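Local structure of bacteriocin immunity protein (Pseudomonas aeruginosa, 4UHP) at residues F15-I19 / H44-T49. The protein binds the DNase domain of the bacteriocin pyocin AP41 and so probably protects the producing cell from its own toxin. Numbering follows the deposited sequence.
Sequences FLEII and HFEEVT
Phe15 and Phe45 meet rim to rim, neither ring lying over the other, with Phe15 CZ 3.7 Å from Phe45 CD1 and the ring planes 25° apart. Ile19 adds the tip of its longer branch, CD1 lying 3.6 Å from Phe45 CD1. Around the far end of the Phe15 ring, Thr49 CG2 comes within 3.7 Å of CZ, while Val48 CG2 stands 4.0 Å from CE1. Bulky aromatic side chains suit this place because the axes of the segments 15-19 and 44-49, running roughly antiparallel, come no nearer than 12.3 Å; with CG anti to the backbone N (chi1 -169°), Phe15 sends its ring into that space, where it meets Phe45. Thr49 serves two environments at once. Its methyl sits over the centre of one face of the Phe45 ring, one helical turn back, while its OG1 donates a 2.9 Å hydrogen bond to Phe45 O. Thr49 N reaches the same carbonyl from the opposite face of its plane, and OG1 is also bonded to His51 N, so the buried hydroxyl is satisfied. At the partly exposed margin, Ile18 CD1 only grazes His44, whose NE2 is hydrogen-bonded to Tyr10 OH. Tyr10 also meets Phe15 edge-to-face, and Val75 of helix 68-81 packs on Phe45. Helices 12-19 and 31-49 are thus joined here near the centre of the helical immunity protein by apolar packing, without a hydrogen bond between the two segments, so their fit rests on side-chain shape.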
loop_
_atom_site.group_PDB
_atom_site.type_symbol
_atom_site.label_atom_id
_atom_site.label_comp_id
_atom_site.label_asym_id
_atom_site.label_seq_id
_atom_site.Cartn_x
_atom_site.Cartn_y
_atom_site.Cartn_z
ATOM N N PHE D 15 7.686 -20.364 -4.932
ATOM C CA PHE D 15 6.816 -19.216 -5.133
ATOM C C PHE D 15 6.273 -18.725 -3.795
ATOM O O PHE D 15 6.145 -17.520 -3.570
ATOM C CB PHE D 15 5.673 -19.574 -6.081
ATOM C CG PHE D 15 4.885 -18.389 -6.559
ATOM C CD1 PHE D 15 5.408 -17.533 -7.513
ATOM C CD2 PHE D 15 3.615 -18.140 -6.066
ATOM C CE1 PHE D 15 4.683 -16.446 -7.963
ATOM C CE2 PHE D 15 2.885 -17.055 -6.509
ATOM C CZ PHE D 15 3.419 -16.208 -7.460
ATOM N N LEU D 16 5.967 -19.670 -2.911
ATOM C CA LEU D 16 5.534 -19.358 -1.553
ATOM C C LEU D 16 6.589 -18.526 -0.831
ATOM O O LEU D 16 6.265 -17.641 -0.041
ATOM C CB LEU D 16 5.251 -20.644 -0.773
ATOM C CG LEU D 16 4.827 -20.487 0.689
ATOM C CD1 LEU D 16 3.486 -19.774 0.787
ATOM C CD2 LEU D 16 4.773 -21.839 1.384
ATOM N N GLU D 17 7.853 -18.823 -1.119
ATOM C CA GLU D 17 8.987 -18.099 -0.556
ATOM C C GLU D 17 8.921 -16.607 -0.870
ATOM O O GLU D 17 9.216 -15.768 -0.015
ATOM C CB GLU D 17 10.295 -18.699 -1.081
ATOM C CG GLU D 17 11.548 -17.950 -0.678
ATOM C CD GLU D 17 12.813 -18.727 -0.985
ATOM O OE1 GLU D 17 12.718 -19.775 -1.659
ATOM O OE2 GLU D 17 13.899 -18.295 -0.544
ATOM N N ILE D 18 8.528 -16.282 -2.098
ATOM C CA ILE D 18 8.375 -14.894 -2.519
ATOM C C ILE D 18 7.182 -14.238 -1.831
ATOM O O ILE D 18 7.267 -13.093 -1.376
ATOM C CB ILE D 18 8.200 -14.783 -4.047
ATOM C CG1 ILE D 18 9.443 -15.300 -4.771
ATOM C CG2 ILE D 18 7.909 -13.350 -4.456
ATOM C CD1 ILE D 18 9.346 -15.201 -6.275
ATOM N N ILE D 19 6.073 -14.968 -1.757
ATOM C CA ILE D 19 4.847 -14.438 -1.171
ATOM C C ILE D 19 5.026 -14.112 0.314
ATOM O O ILE D 19 4.487 -13.121 0.811
ATOM C CB ILE D 19 3.675 -15.421 -1.343
ATOM C CG1 ILE D 19 3.495 -15.772 -2.820
ATOM C CG2 ILE D 19 2.394 -14.824 -0.793
ATOM C CD1 ILE D 19 3.299 -14.558 -3.708
ATOM N N HIS D 44 6.186 -8.281 -10.476
ATOM C CA HIS D 44 6.576 -9.616 -10.915
ATOM C C HIS D 44 5.456 -10.618 -10.651
ATOM O O HIS D 44 5.162 -11.469 -11.490
ATOM C CB HIS D 44 7.856 -10.068 -10.212
ATOM C CG HIS D 44 8.239 -11.483 -10.511
ATOM N ND1 HIS D 44 8.740 -11.876 -11.733
ATOM C CD2 HIS D 44 8.186 -12.600 -9.748
ATOM C CE1 HIS D 44 8.985 -13.175 -11.708
ATOM N NE2 HIS D 44 8.656 -13.638 -10.516
ATOM N N PHE D 45 4.844 -10.510 -9.475
ATOM C CA PHE D 45 3.699 -11.337 -9.107
ATOM C C PHE D 45 2.592 -11.219 -10.148
ATOM O O PHE D 45 2.096 -12.222 -10.662
ATOM C CB PHE D 45 3.171 -10.936 -7.723
ATOM C CG PHE D 45 1.934 -11.682 -7.300
ATOM C CD1 PHE D 45 2.035 -12.877 -6.604
ATOM C CD2 PHE D 45 0.671 -11.188 -7.593
ATOM C CE1 PHE D 45 0.902 -13.567 -6.212
ATOM C CE2 PHE D 45 -0.466 -11.876 -7.208
ATOM C CZ PHE D 45 -0.349 -13.067 -6.515
ATOM N N GLU D 46 2.213 -9.983 -10.456
ATOM C CA GLU D 46 1.161 -9.719 -11.434
ATOM C C GLU D 46 1.526 -10.244 -12.819
ATOM O O GLU D 46 0.668 -10.716 -13.568
ATOM C CB GLU D 46 0.872 -8.219 -11.502
ATOM C CG GLU D 46 0.492 -7.622 -10.163
ATOM C CD GLU D 46 0.316 -6.119 -10.210
ATOM O OE1 GLU D 46 0.809 -5.478 -11.165
ATOM O OE2 GLU D 46 -0.319 -5.582 -9.282
ATOM N N GLU D 47 2.809 -10.164 -13.150
ATOM C CA GLU D 47 3.288 -10.576 -14.462
ATOM C C GLU D 47 3.184 -12.085 -14.670
ATOM O O GLU D 47 2.645 -12.540 -15.678
ATOM C CB GLU D 47 4.736 -10.126 -14.659
ATOM C CG GLU D 47 5.372 -10.620 -15.948
ATOM C CD GLU D 47 6.823 -10.199 -16.074
ATOM O OE1 GLU D 47 7.251 -9.309 -15.310
ATOM O OE2 GLU D 47 7.535 -10.760 -16.933
ATOM N N VAL D 48 3.694 -12.858 -13.716
ATOM C CA VAL D 48 3.805 -14.303 -13.903
ATOM C C VAL D 48 2.504 -15.053 -13.615
ATOM O O VAL D 48 2.276 -16.125 -14.173
ATOM C CB VAL D 48 4.926 -14.902 -13.024
ATOM C CG1 VAL D 48 6.279 -14.357 -13.449
ATOM C CG2 VAL D 48 4.669 -14.626 -11.551
ATOM N N THR D 49 1.653 -14.501 -12.753
ATOM C CA THR D 49 0.393 -15.166 -12.427
ATOM C C THR D 49 -0.699 -14.820 -13.431
ATOM O O THR D 49 -1.610 -15.617 -13.666
ATOM C CB THR D 49 -0.115 -14.794 -11.017
ATOM O OG1 THR D 49 -0.479 -13.407 -10.986
ATOM C CG2 THR D 49 0.950 -15.080 -9.961
#